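PDB 2BJ0: acetylcholine-binding protein, which probably binds acetylcholine and related ligands as a soluble pentamer resembling the extracellular domain of nicotinic acetylcholine receptors. Local coordinates for residues N30-N35 with I161-D166; K43-V48 with R119-L124; S86-I91 with G140-D145; I125-E130 with F198-K203. One frame throughout, in Å; residues are numbered along the deposited sequence.

Contact 1 of 4, residues N30-N35 with I161-D166; sequences NFKLMN and IAEYFD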
# COMPACT_ATOMS: atom_id res chain seq x y z
N ASN A 30 17.48 -20.65 -8.07
CA ASN A 30 18.38 -20.94 -6.96
C ASN A 30 17.94 -20.02 -5.83
O ASN A 30 17.23 -19.06 -6.09
CB ASN A 30 19.84 -20.69 -7.35
CG ASN A 30 20.46 -21.88 -8.10
OD1 ASN A 30 21.01 -21.72 -9.18
ND2 ASN A 30 20.33 -23.09 -7.53
N PHE A 31 18.34 -20.32 -4.60
CA PHE A 31 17.88 -19.57 -3.45
C PHE A 31 19.02 -19.32 -2.51
O PHE A 31 19.98 -20.09 -2.45
CB PHE A 31 16.76 -20.32 -2.70
CG PHE A 31 15.53 -20.56 -3.51
CD1 PHE A 31 14.52 -19.60 -3.58
CD2 PHE A 31 15.36 -21.75 -4.20
CE1 PHE A 31 13.39 -19.79 -4.32
CE2 PHE A 31 14.22 -21.96 -4.94
CZ PHE A 31 13.22 -20.98 -5.01
N LYS A 32 18.91 -18.22 -1.77
CA LYS A 32 19.83 -17.93 -0.70
C LYS A 32 18.99 -17.66 0.54
O LYS A 32 18.25 -16.66 0.59
CB LYS A 32 20.67 -16.68 -1.03
CG LYS A 32 21.57 -16.81 -2.28
CD LYS A 32 22.82 -17.61 -1.93
CE LYS A 32 23.38 -18.25 -3.15
NZ LYS A 32 24.57 -19.07 -2.83
N LEU A 33 19.10 -18.53 1.54
CA LEU A 33 18.47 -18.29 2.82
C LEU A 33 19.40 -17.38 3.61
O LEU A 33 20.49 -17.80 3.97
CB LEU A 33 18.13 -19.60 3.56
CG LEU A 33 17.44 -19.49 4.94
CD1 LEU A 33 16.09 -18.79 4.82
CD2 LEU A 33 17.24 -20.86 5.59
N MET A 34 18.97 -16.13 3.83
CA MET A 34 19.81 -15.09 4.42
C MET A 34 19.73 -14.98 5.94
O MET A 34 20.72 -14.68 6.61
CB MET A 34 19.46 -13.72 3.81
CG MET A 34 19.52 -13.68 2.29
SD MET A 34 21.17 -13.95 1.64
CE MET A 34 22.01 -12.47 2.22
N ASN A 35 18.53 -15.20 6.46
CA ASN A 35 18.28 -15.01 7.85
C ASN A 35 16.94 -15.69 8.22
O ASN A 35 16.07 -15.84 7.38
CB ASN A 35 18.20 -13.52 8.15
CG ASN A 35 18.44 -13.15 9.58
OD1 ASN A 35 18.55 -14.02 10.45
ND2 ASN A 35 18.55 -11.86 9.86
N ILE A 161 22.37 -22.95 -0.72
CA ILE A 161 21.33 -22.11 -0.09
C ILE A 161 21.84 -21.35 1.15
O ILE A 161 21.51 -20.18 1.35
CB ILE A 161 20.07 -22.98 0.20
CG1 ILE A 161 19.64 -23.68 -1.08
CG2 ILE A 161 18.90 -22.17 0.78
CD1 ILE A 161 18.35 -24.37 -1.00
N ALA A 162 22.66 -22.02 1.96
CA ALA A 162 23.14 -21.44 3.24
C ALA A 162 24.37 -20.51 3.16
O ALA A 162 24.78 -19.95 4.17
CB ALA A 162 23.38 -22.53 4.26
N GLU A 163 24.90 -20.30 1.96
CA GLU A 163 26.14 -19.58 1.78
C GLU A 163 26.22 -18.25 2.56
O GLU A 163 27.24 -17.96 3.20
CB GLU A 163 26.39 -19.33 0.29
CG GLU A 163 27.85 -18.98 -0.00
CD GLU A 163 28.12 -18.68 -1.46
OE1 GLU A 163 27.27 -18.96 -2.34
OE2 GLU A 163 29.22 -18.15 -1.75
N TYR A 164 25.16 -17.43 2.49
CA TYR A 164 25.20 -16.10 3.12
C TYR A 164 24.43 -16.00 4.44
O TYR A 164 24.21 -14.90 4.95
CB TYR A 164 24.66 -15.04 2.15
CG TYR A 164 25.37 -14.93 0.82
CD1 TYR A 164 26.76 -14.80 0.75
CD2 TYR A 164 24.65 -14.90 -0.36
CE1 TYR A 164 27.40 -14.67 -0.48
CE2 TYR A 164 25.28 -14.79 -1.59
CZ TYR A 164 26.65 -14.67 -1.64
OH TYR A 164 27.27 -14.54 -2.84
N PHE A 165 24.03 -17.14 5.00
CA PHE A 165 23.20 -17.14 6.19
C PHE A 165 23.93 -16.49 7.38
O PHE A 165 25.11 -16.76 7.61
CB PHE A 165 22.74 -18.56 6.52
CG PHE A 165 21.79 -18.62 7.67
CD1 PHE A 165 22.27 -18.69 8.99
CD2 PHE A 165 20.42 -18.54 7.46
CE1 PHE A 165 21.38 -18.71 10.07
CE2 PHE A 165 19.52 -18.56 8.54
CZ PHE A 165 20.00 -18.66 9.84
N ASP A 166 23.23 -15.65 8.15
CA ASP A 166 23.82 -14.96 9.29
C ASP A 166 22.70 -14.64 10.26
O ASP A 166 21.78 -13.91 9.90
CB ASP A 166 24.50 -13.67 8.80
CG ASP A 166 25.49 -13.05 9.81
OD1 ASP A 166 25.65 -13.54 10.97
OD2 ASP A 166 26.17 -12.03 9.50
O HOH W 1 22.50 -17.88 2.10
O HOH W 2 22.87 -12.70 5.80

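Contact 2 of 4, residues K43-V48 with R119-L124; sequences KDQVEV and RFTCDL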
# COMPACT_ATOMS: atom_id res chain seq x y z
N LYS A 43 2.98 -20.05 18.06
CA LYS A 43 2.12 -20.06 16.88
C LYS A 43 2.61 -21.06 15.86
O LYS A 43 1.89 -21.34 14.91
CB LYS A 43 2.04 -18.67 16.24
CG LYS A 43 1.35 -17.64 17.13
CD LYS A 43 1.20 -16.29 16.43
CE LYS A 43 0.63 -15.26 17.43
NZ LYS A 43 0.71 -13.87 16.87
N ASP A 44 3.81 -21.61 16.05
CA ASP A 44 4.45 -22.47 15.05
C ASP A 44 4.57 -21.78 13.69
O ASP A 44 4.11 -22.31 12.69
CB ASP A 44 3.67 -23.76 14.89
CG ASP A 44 4.08 -24.80 15.91
OD1 ASP A 44 5.19 -24.68 16.49
OD2 ASP A 44 3.35 -25.77 16.18
N GLN A 45 5.17 -20.58 13.69
CA GLN A 45 5.37 -19.80 12.48
C GLN A 45 6.81 -19.31 12.40
O GLN A 45 7.42 -18.94 13.42
CB GLN A 45 4.39 -18.61 12.42
CG GLN A 45 2.94 -19.08 12.34
CD GLN A 45 1.93 -17.93 12.44
OE1 GLN A 45 2.32 -16.76 12.39
NE2 GLN A 45 0.64 -18.27 12.60
N VAL A 46 7.32 -19.28 11.17
CA VAL A 46 8.72 -18.93 10.86
C VAL A 46 8.72 -17.89 9.77
O VAL A 46 7.90 -17.98 8.85
CB VAL A 46 9.50 -20.18 10.36
CG1 VAL A 46 10.86 -19.80 9.82
CG2 VAL A 46 9.67 -21.16 11.54
N GLU A 47 9.59 -16.89 9.89
CA GLU A 47 9.78 -15.86 8.87
C GLU A 47 11.25 -15.89 8.53
O GLU A 47 12.09 -15.87 9.42
CB GLU A 47 9.46 -14.43 9.39
CG GLU A 47 8.01 -14.08 9.65
CD GLU A 47 7.77 -12.56 9.70
OE1 GLU A 47 8.73 -11.77 9.92
OE2 GLU A 47 6.61 -12.13 9.49
N VAL A 48 11.54 -15.92 7.25
CA VAL A 48 12.90 -15.96 6.75
C VAL A 48 13.11 -14.78 5.82
O VAL A 48 12.15 -14.24 5.27
CB VAL A 48 13.18 -17.29 5.95
CG1 VAL A 48 12.99 -18.51 6.82
CG2 VAL A 48 12.31 -17.38 4.72
N ARG A 119 6.70 -15.69 5.34
CA ARG A 119 6.19 -16.28 6.56
C ARG A 119 5.40 -17.54 6.25
O ARG A 119 4.63 -17.57 5.30
CB ARG A 119 5.27 -15.27 7.28
CG ARG A 119 4.86 -15.69 8.73
CD ARG A 119 3.71 -14.79 9.32
NE ARG A 119 4.19 -13.41 9.44
CZ ARG A 119 3.42 -12.32 9.58
NH1 ARG A 119 2.09 -12.42 9.59
NH2 ARG A 119 3.99 -11.12 9.68
N PHE A 120 5.56 -18.55 7.09
CA PHE A 120 4.90 -19.84 6.85
C PHE A 120 4.84 -20.65 8.14
O PHE A 120 5.53 -20.32 9.09
CB PHE A 120 5.62 -20.60 5.74
CG PHE A 120 7.07 -20.85 6.03
CD1 PHE A 120 7.46 -22.01 6.73
CD2 PHE A 120 8.03 -19.93 5.64
CE1 PHE A 120 8.80 -22.25 7.03
CE2 PHE A 120 9.37 -20.16 5.94
CZ PHE A 120 9.76 -21.33 6.63
N THR A 121 4.00 -21.69 8.21
CA THR A 121 3.91 -22.48 9.43
C THR A 121 4.87 -23.64 9.39
O THR A 121 5.19 -24.16 8.33
CB THR A 121 2.46 -23.00 9.72
OG1 THR A 121 2.08 -23.93 8.72
CG2 THR A 121 1.45 -21.92 9.51
N CYS A 122 5.32 -24.04 10.58
CA CYS A 122 6.30 -25.06 10.76
C CYS A 122 6.08 -25.56 12.17
O CYS A 122 5.85 -24.75 13.07
CB CYS A 122 7.72 -24.46 10.65
SG CYS A 122 9.05 -25.73 10.57
N ASP A 123 6.11 -26.87 12.36
CA ASP A 123 6.15 -27.44 13.73
C ASP A 123 7.51 -27.20 14.42
O ASP A 123 8.53 -27.79 14.04
CB ASP A 123 5.85 -28.95 13.69
CG ASP A 123 5.53 -29.53 15.04
OD1 ASP A 123 5.85 -28.89 16.07
OD2 ASP A 123 4.95 -30.63 15.17
N LEU A 124 7.51 -26.31 15.42
CA LEU A 124 8.75 -25.93 16.10
C LEU A 124 8.99 -26.65 17.44
O LEU A 124 9.77 -26.21 18.27
CB LEU A 124 8.83 -24.40 16.29
CG LEU A 124 8.78 -23.60 14.98
CD1 LEU A 124 8.85 -22.11 15.27
CD2 LEU A 124 9.92 -24.05 14.05
O HOH W 3 4.57 -27.40 17.88

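Contact 3 of 4, residues S86-I91 with G140-D145; sequences SFYNAI and GSWTHD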
# COMPACT_ATOMS: atom_id res chain seq x y z
N SER A 86 4.87 -18.00 -6.79
CA SER A 86 4.22 -17.83 -5.51
C SER A 86 4.81 -18.83 -4.56
O SER A 86 5.28 -19.93 -4.97
CB SER A 86 2.70 -18.03 -5.62
OG SER A 86 2.08 -17.06 -6.48
N PHE A 87 4.80 -18.47 -3.29
CA PHE A 87 5.08 -19.42 -2.22
C PHE A 87 3.78 -20.10 -1.85
O PHE A 87 2.91 -19.48 -1.21
CB PHE A 87 5.67 -18.72 -1.02
CG PHE A 87 6.99 -18.04 -1.31
CD1 PHE A 87 8.17 -18.76 -1.30
CD2 PHE A 87 7.04 -16.67 -1.57
CE1 PHE A 87 9.39 -18.14 -1.57
CE2 PHE A 87 8.27 -16.05 -1.85
CZ PHE A 87 9.44 -16.79 -1.84
N TYR A 88 3.65 -21.36 -2.24
CA TYR A 88 2.43 -22.13 -2.07
C TYR A 88 2.01 -22.28 -0.61
O TYR A 88 0.81 -22.43 -0.33
CB TYR A 88 2.59 -23.50 -2.74
CG TYR A 88 2.18 -23.49 -4.20
CD1 TYR A 88 2.91 -22.77 -5.16
CD2 TYR A 88 1.01 -24.15 -4.61
CE1 TYR A 88 2.51 -22.75 -6.51
CE2 TYR A 88 0.60 -24.14 -5.94
CZ TYR A 88 1.34 -23.45 -6.89
OH TYR A 88 0.87 -23.45 -8.20
N ASN A 89 2.97 -22.27 0.30
CA ASN A 89 2.65 -22.44 1.71
C ASN A 89 2.81 -21.14 2.51
O ASN A 89 2.96 -21.17 3.72
CB ASN A 89 3.44 -23.59 2.35
CG ASN A 89 4.95 -23.39 2.33
OD1 ASN A 89 5.55 -22.86 1.38
ND2 ASN A 89 5.59 -23.86 3.40
N ALA A 90 2.80 -20.01 1.83
CA ALA A 90 2.97 -18.74 2.53
C ALA A 90 1.69 -18.43 3.28
O ALA A 90 0.59 -18.79 2.85
CB ALA A 90 3.28 -17.63 1.56
N ILE A 91 1.84 -17.80 4.44
CA ILE A 91 0.70 -17.46 5.24
C ILE A 91 0.57 -15.94 5.38
O ILE A 91 -0.30 -15.47 6.08
CB ILE A 91 0.73 -18.17 6.63
CG1 ILE A 91 1.82 -17.57 7.52
CG2 ILE A 91 0.87 -19.74 6.49
CD1 ILE A 91 1.60 -17.89 9.03
N GLY A 140 6.52 -22.09 -6.72
CA GLY A 140 6.27 -22.46 -8.13
C GLY A 140 5.39 -21.42 -8.79
O GLY A 140 4.95 -20.47 -8.13
N SER A 141 5.16 -21.57 -10.09
CA SER A 141 4.27 -20.66 -10.78
C SER A 141 2.86 -20.92 -10.33
O SER A 141 2.41 -22.08 -10.23
CB SER A 141 4.38 -20.80 -12.28
OG SER A 141 3.34 -20.13 -12.94
N TRP A 142 2.14 -19.84 -10.04
CA TRP A 142 0.76 -19.98 -9.63
C TRP A 142 -0.16 -20.37 -10.77
O TRP A 142 -1.15 -21.05 -10.53
CB TRP A 142 0.26 -18.67 -9.01
CG TRP A 142 -1.03 -18.83 -8.28
CD1 TRP A 142 -2.23 -18.30 -8.63
CD2 TRP A 142 -1.26 -19.58 -7.08
NE1 TRP A 142 -3.19 -18.65 -7.72
CE2 TRP A 142 -2.62 -19.44 -6.75
CE3 TRP A 142 -0.43 -20.34 -6.23
CZ2 TRP A 142 -3.19 -20.03 -5.62
CZ3 TRP A 142 -1.00 -20.93 -5.10
CH2 TRP A 142 -2.37 -20.78 -4.82
N THR A 143 0.13 -19.89 -11.99
CA THR A 143 -0.83 -20.02 -13.07
C THR A 143 -0.32 -20.53 -14.40
O THR A 143 -1.12 -20.59 -15.33
CB THR A 143 -1.56 -18.66 -13.37
OG1 THR A 143 -0.60 -17.72 -13.86
CG2 THR A 143 -2.11 -18.05 -12.09
N HIS A 144 0.97 -20.89 -14.49
CA HIS A 144 1.54 -21.50 -15.71
C HIS A 144 1.90 -22.98 -15.45
O HIS A 144 2.74 -23.28 -14.61
CB HIS A 144 2.81 -20.74 -16.17
CG HIS A 144 2.57 -19.30 -16.54
ND1 HIS A 144 2.67 -18.27 -15.62
CD2 HIS A 144 2.28 -18.71 -17.73
CE1 HIS A 144 2.40 -17.12 -16.22
NE2 HIS A 144 2.17 -17.36 -17.50
N ASP A 145 1.23 -23.89 -16.13
CA ASP A 145 1.51 -25.35 -15.97
C ASP A 145 2.83 -25.71 -16.65
O ASP A 145 3.43 -24.86 -17.30
CB ASP A 145 0.34 -26.20 -16.50
CG ASP A 145 0.13 -26.04 -18.00
OD1 ASP A 145 1.12 -25.86 -18.75
OD2 ASP A 145 -0.99 -26.07 -18.54

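Contact 4 of 4, residues I125-E130 with F198-K203; sequences INVDTE and FAFRKK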
# COMPACT_ATOMS: atom_id res chain seq x y z
N ILE A 125 8.33 -27.77 17.65
CA ILE A 125 8.46 -28.44 18.93
C ILE A 125 9.93 -28.78 19.20
O ILE A 125 10.37 -28.77 20.34
CB ILE A 125 7.52 -29.68 18.96
CG1 ILE A 125 7.30 -30.14 20.41
CG2 ILE A 125 8.02 -30.75 18.00
CD1 ILE A 125 6.04 -30.96 20.60
N ASN A 126 10.70 -29.05 18.15
CA ASN A 126 12.08 -29.45 18.34
C ASN A 126 13.11 -28.37 18.06
O ASN A 126 14.29 -28.70 17.85
CB ASN A 126 12.41 -30.68 17.49
CG ASN A 126 11.73 -31.94 17.98
OD1 ASN A 126 11.40 -32.83 17.19
ND2 ASN A 126 11.49 -32.03 19.28
N VAL A 127 12.72 -27.09 18.08
CA VAL A 127 13.61 -26.01 17.63
C VAL A 127 14.74 -25.80 18.60
O VAL A 127 15.76 -25.16 18.28
CB VAL A 127 12.83 -24.67 17.36
CG1 VAL A 127 12.45 -23.97 18.64
CG2 VAL A 127 13.63 -23.74 16.45
N ASP A 128 14.56 -26.32 19.80
CA ASP A 128 15.54 -26.13 20.84
C ASP A 128 16.32 -27.41 21.20
O ASP A 128 16.79 -27.55 22.33
CB ASP A 128 14.90 -25.46 22.07
CG ASP A 128 15.94 -24.82 22.98
OD1 ASP A 128 17.08 -24.57 22.51
OD2 ASP A 128 15.71 -24.54 24.19
N THR A 129 16.46 -28.32 20.24
CA THR A 129 17.22 -29.54 20.41
C THR A 129 18.35 -29.53 19.39
O THR A 129 18.36 -28.67 18.49
CB THR A 129 16.33 -30.79 20.21
OG1 THR A 129 15.84 -30.85 18.85
CG2 THR A 129 15.05 -30.72 21.08
N GLU A 130 19.30 -30.46 19.52
CA GLU A 130 20.49 -30.49 18.64
C GLU A 130 20.18 -30.71 17.16
O GLU A 130 20.86 -30.14 16.31
CB GLU A 130 21.52 -31.54 19.07
CG GLU A 130 21.56 -31.86 20.56
CD GLU A 130 22.57 -31.04 21.33
OE1 GLU A 130 23.06 -30.02 20.78
OE2 GLU A 130 22.87 -31.42 22.50
N PHE A 198 14.93 -26.98 5.07
CA PHE A 198 16.03 -26.60 5.92
C PHE A 198 15.78 -27.03 7.36
O PHE A 198 14.63 -27.24 7.76
CB PHE A 198 16.39 -25.10 5.77
CG PHE A 198 15.32 -24.15 6.24
CD1 PHE A 198 14.30 -23.76 5.38
CD2 PHE A 198 15.35 -23.63 7.53
CE1 PHE A 198 13.31 -22.86 5.83
CE2 PHE A 198 14.35 -22.72 7.99
CZ PHE A 198 13.35 -22.36 7.14
N ALA A 199 16.87 -27.23 8.10
CA ALA A 199 16.82 -27.50 9.51
C ALA A 199 17.53 -26.39 10.23
O ALA A 199 18.59 -25.96 9.81
CB ALA A 199 17.50 -28.85 9.81
N PHE A 200 16.96 -25.93 11.33
CA PHE A 200 17.58 -24.89 12.13
C PHE A 200 17.28 -25.08 13.62
O PHE A 200 16.31 -25.74 13.97
CB PHE A 200 17.10 -23.49 11.66
CG PHE A 200 15.73 -23.09 12.15
CD1 PHE A 200 14.58 -23.66 11.60
CD2 PHE A 200 15.58 -22.11 13.12
CE1 PHE A 200 13.33 -23.28 12.05
CE2 PHE A 200 14.34 -21.72 13.57
CZ PHE A 200 13.21 -22.30 13.04
N ARG A 201 18.06 -24.46 14.49
CA ARG A 201 17.81 -24.56 15.92
C ARG A 201 18.12 -23.22 16.60
O ARG A 201 18.74 -22.38 15.99
CB ARG A 201 18.65 -25.71 16.51
CG ARG A 201 20.15 -25.50 16.37
CD ARG A 201 21.04 -26.40 17.25
NE ARG A 201 22.45 -26.08 17.03
CZ ARG A 201 23.41 -26.99 16.88
NH1 ARG A 201 23.12 -28.28 16.91
NH2 ARG A 201 24.66 -26.60 16.68
N LYS A 202 17.64 -23.01 17.83
CA LYS A 202 18.00 -21.81 18.60
C LYS A 202 19.48 -21.89 19.04
O LYS A 202 19.99 -22.99 19.26
CB LYS A 202 17.08 -21.64 19.81
CG LYS A 202 15.60 -21.55 19.45
CD LYS A 202 14.68 -21.58 20.65
CE LYS A 202 14.03 -20.20 20.86
NZ LYS A 202 12.69 -20.25 21.61
N LYS A 203 20.18 -20.77 19.15
CA LYS A 203 21.58 -20.78 19.63
C LYS A 203 21.64 -20.98 21.14
O LYS A 203 20.67 -20.66 21.84
CB LYS A 203 22.31 -19.48 19.29
CG LYS A 203 22.53 -19.29 17.83
CD LYS A 203 23.68 -18.36 17.58
CE LYS A 203 23.95 -18.33 16.08
NZ LYS A 203 25.34 -18.67 15.75

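Contact 1 of 4, residues N30-N35 with I161-D166
Ile161, Lys32 and Leu33 bury the most surface of any residues in the contact between strand residues 30-35 and the irregular loop 161-166. Ile161 gives both carbon and oxygen: its CG2, held anti to its own backbone N, packs against Leu33 CB at 3.9 Å, while its carbonyl O receives the N-H of Leu33 at 2.9 Å. A branched aliphatic residue suits this place, because beyond the segments it also rests on Ile196 and Gln177 of strands 190-202 and 170-183. Leu33 continues the apolar row, its CG lying 4.0 Å from CD2 of Phe165, whose ring takes the Leu33 carbonyl oxygen at its edge. Lys32 starts out away from the loop, but a bend at chi2 (-79°) swings CD back to within 3.6 Å of Tyr164 CD2. The ammonium NZ then reaches Glu163 OE1 at 2.7 Å, a salt bridge made on the anti side of that oxygen. Glu156 and the carbonyl of Asn160 also hold NZ. Met34 adds a Met-aromatic contact, its SD at the edge of the Tyr164 ring. A water ties the loop down again, donating to Leu33 O and Ile161 O and accepting from Tyr164 N. Farther on, Asp166 N bonds to Met34 O at 3.1 Å. The loop, between strands 149-153 and 170-183, corresponds in position to loop F of the receptor family, and Tyr164 OH bonds to Ser185 N of the second subunit. Apolar anchoring by Ile161 and Leu33, together with several acceptors round one ammonium, implies that Lys32 is likely to stay charged while fixing the loop near the subunit interface.

Contact 2 of 4, residues K43-V48 with R119-L124
Val46 and Phe120 form the dense half of this antiparallel pairing. They are a hydrogen-bonded pair, Val46 N giving to Phe120 O at 2.9 Å and Phe120 N returning the bond to Val46 O. On their face of the sheet Val46 CB stands over the Phe120 ring, 4.3 Å from its centroid, with CG1 touching CZ. Chi1 of 58° puts CG of Phe120 between the backbone N and the carbonyl carbon, and the ring lies alongside the valine. Val46 CG2 completes the patch against Leu124 CD2 (3.8 Å) and Cys122 CB; Phe198 and Phe200 of the opposing sheet close over it. Compact beta-branched and aromatic residues are apt for such a filled interior. The other face is polar. Glu47 and Arg119 run side by side, and one oxygen, OE2, receives both NE (2.7 Å) and NH2 (2.8 Å), with carboxylate and guanidinium only 12° from coplanar; Arg117 takes the second oxygen of Glu47. Loosest is the end near solvent. Asp44 OD1 accepts Leu124 N at 3.0 Å from above the carboxylate plane, yet OD2 lies 4.0 Å from Asp123 OD1, and a water donating to both oxygens is likely to soften the repulsion between these like charges; Asp123 OD1 also accepts from Ile125 N. Asp44 sits at a G1 bulge with a positive phi, while nearby Gln45 gives its side-chain NE2 to Val37 O of the third subunit. Cys122, bonded to Cys135, begins the loop equivalent to the signature Cys-loop. The pairing belongs to an immunoglobulin-like beta sandwich, at the point where this loop leaves it.

Contact 3 of 4, residues S86-I91 with G140-D145
Ser86 and Gly140 satisfy each other's backbones: Ser86 N gives to Gly140 O at 2.8 Å in a nearly straight bond (174° at the hydrogen), and Gly140 N returns one to Ser86 O at 3.0 Å. Next to this hydrogen-bonded antiparallel pair, the side chain of Tyr88 reaches across. Its phenolic OH stands 2.9 Å from Ser141 O, a probable hydrogen bond although its one proton has another acceptor nearby, and both Gly140 O and Ser141 O lie at the ring's edge. Over one face of the phenol comes the six-membered ring of Trp142, CE3 3.6 Å from CZ, the planes inclined at 49°. A phenylalanine in place of Tyr88 would probably leave Ser141 O without this hydroxyl partner and let the ring shift against the indole. The remaining polar groups look elsewhere. Ser86 OG, 3.5 Å from Trp142 CB, is bonded to Ala99 N of the third subunit, and Trp142 NE1 gives to Val113 O of that same neighbour. Ser141 OG accepts from His144 N at 2.9 Å, an ST motif, and also bonds to Asp84, which holds His144 ND1 as well; a serine hydroxyl, small and able both to give and to accept, fits this junction. Tyr88 and Trp142 correspond to the loop A and loop B aromatics of the nicotinic receptor site. Trp142 O accepts from the nitrogen of a bound 3-cyclohexyl-1-propylsulfonic acid, probably from the crystallisation liquor. With the indole N-H engaged, and the phenol O-H probably so, the chemistry on offer is an aromatic wall with a carbonyl oxygen, consistent with a pocket for a cationic amine.

Contact 4 of 4, residues I125-E130 with F198-K203
Val127 and Arg201 join the type I turn Asn126-Thr129, part of the loop equivalent to the receptor Cys-loop, to the end of strand 190-202 in the immunoglobulin-like sandwich. The two touching parts run at 94° to each other, and the turn is held by a backbone bond rather than by a beta ladder. Hydrogen bonds come first. Val127 O takes the N-H of Lys202 at 2.9 Å, fastening the turn to the strand. Arg201 reaches farther: its chain is extended from CG to NE, with chi3 at -179°, and NH1 gives to Glu130 O at 3.0 Å, on a lone pair in the carbonyl plane. A long side chain suits this span, since NE forms a salt bridge with Asp171 at the same time. An alanine at Arg201 would probably leave Glu130 O without this donor and cost Asp171 its salt bridge to the guanidinium, setting that end of the loop free to move. Apolar packing centres on Val127. Its CG2 lies 3.6 Å from CE2 of Phe200, whose ring also makes an edge-to-face pair with Phe170, and its CG1 rests 3.8 Å from Lys202 CD. A valine serves well, with one methyl for the ring and the other for the aliphatic part of the lysine. Charge effects are weaker: Glu130 OE1 lies 4.2 Å from Arg201 NH1 but well out of the guanidinium plane, so the attraction is probably general rather than directed. Within the turn itself, Asn126 O is gripped twice from one face of its plane, by Thr129 OG1 at 2.8 Å and by Thr129 N at 3.3 Å.

Contacts 2 and 4, with centres about 12 Å apart, share one hydrophobic core, Phe120 CZ meeting Phe198 CZ at 3.8 Å, and both hold parts of the Cys-loop region. Contact 1 joins that core through Leu33 CD1, 3.5 Å from Val48 CB of contact 2. Contact 3 is tied to contact 2 by a probable hydrogen bond, Ile91 N to Arg119 O at 2.9 Å. The side chain of Trp142 in contact 3 comes about 3 Å from the bound buffer molecule, facing the third subunit, whereas contact 1, its centre about 21 Å from that of contact 3, faces the second. One chain thus probably contributes to two ligand pockets, one at each interface.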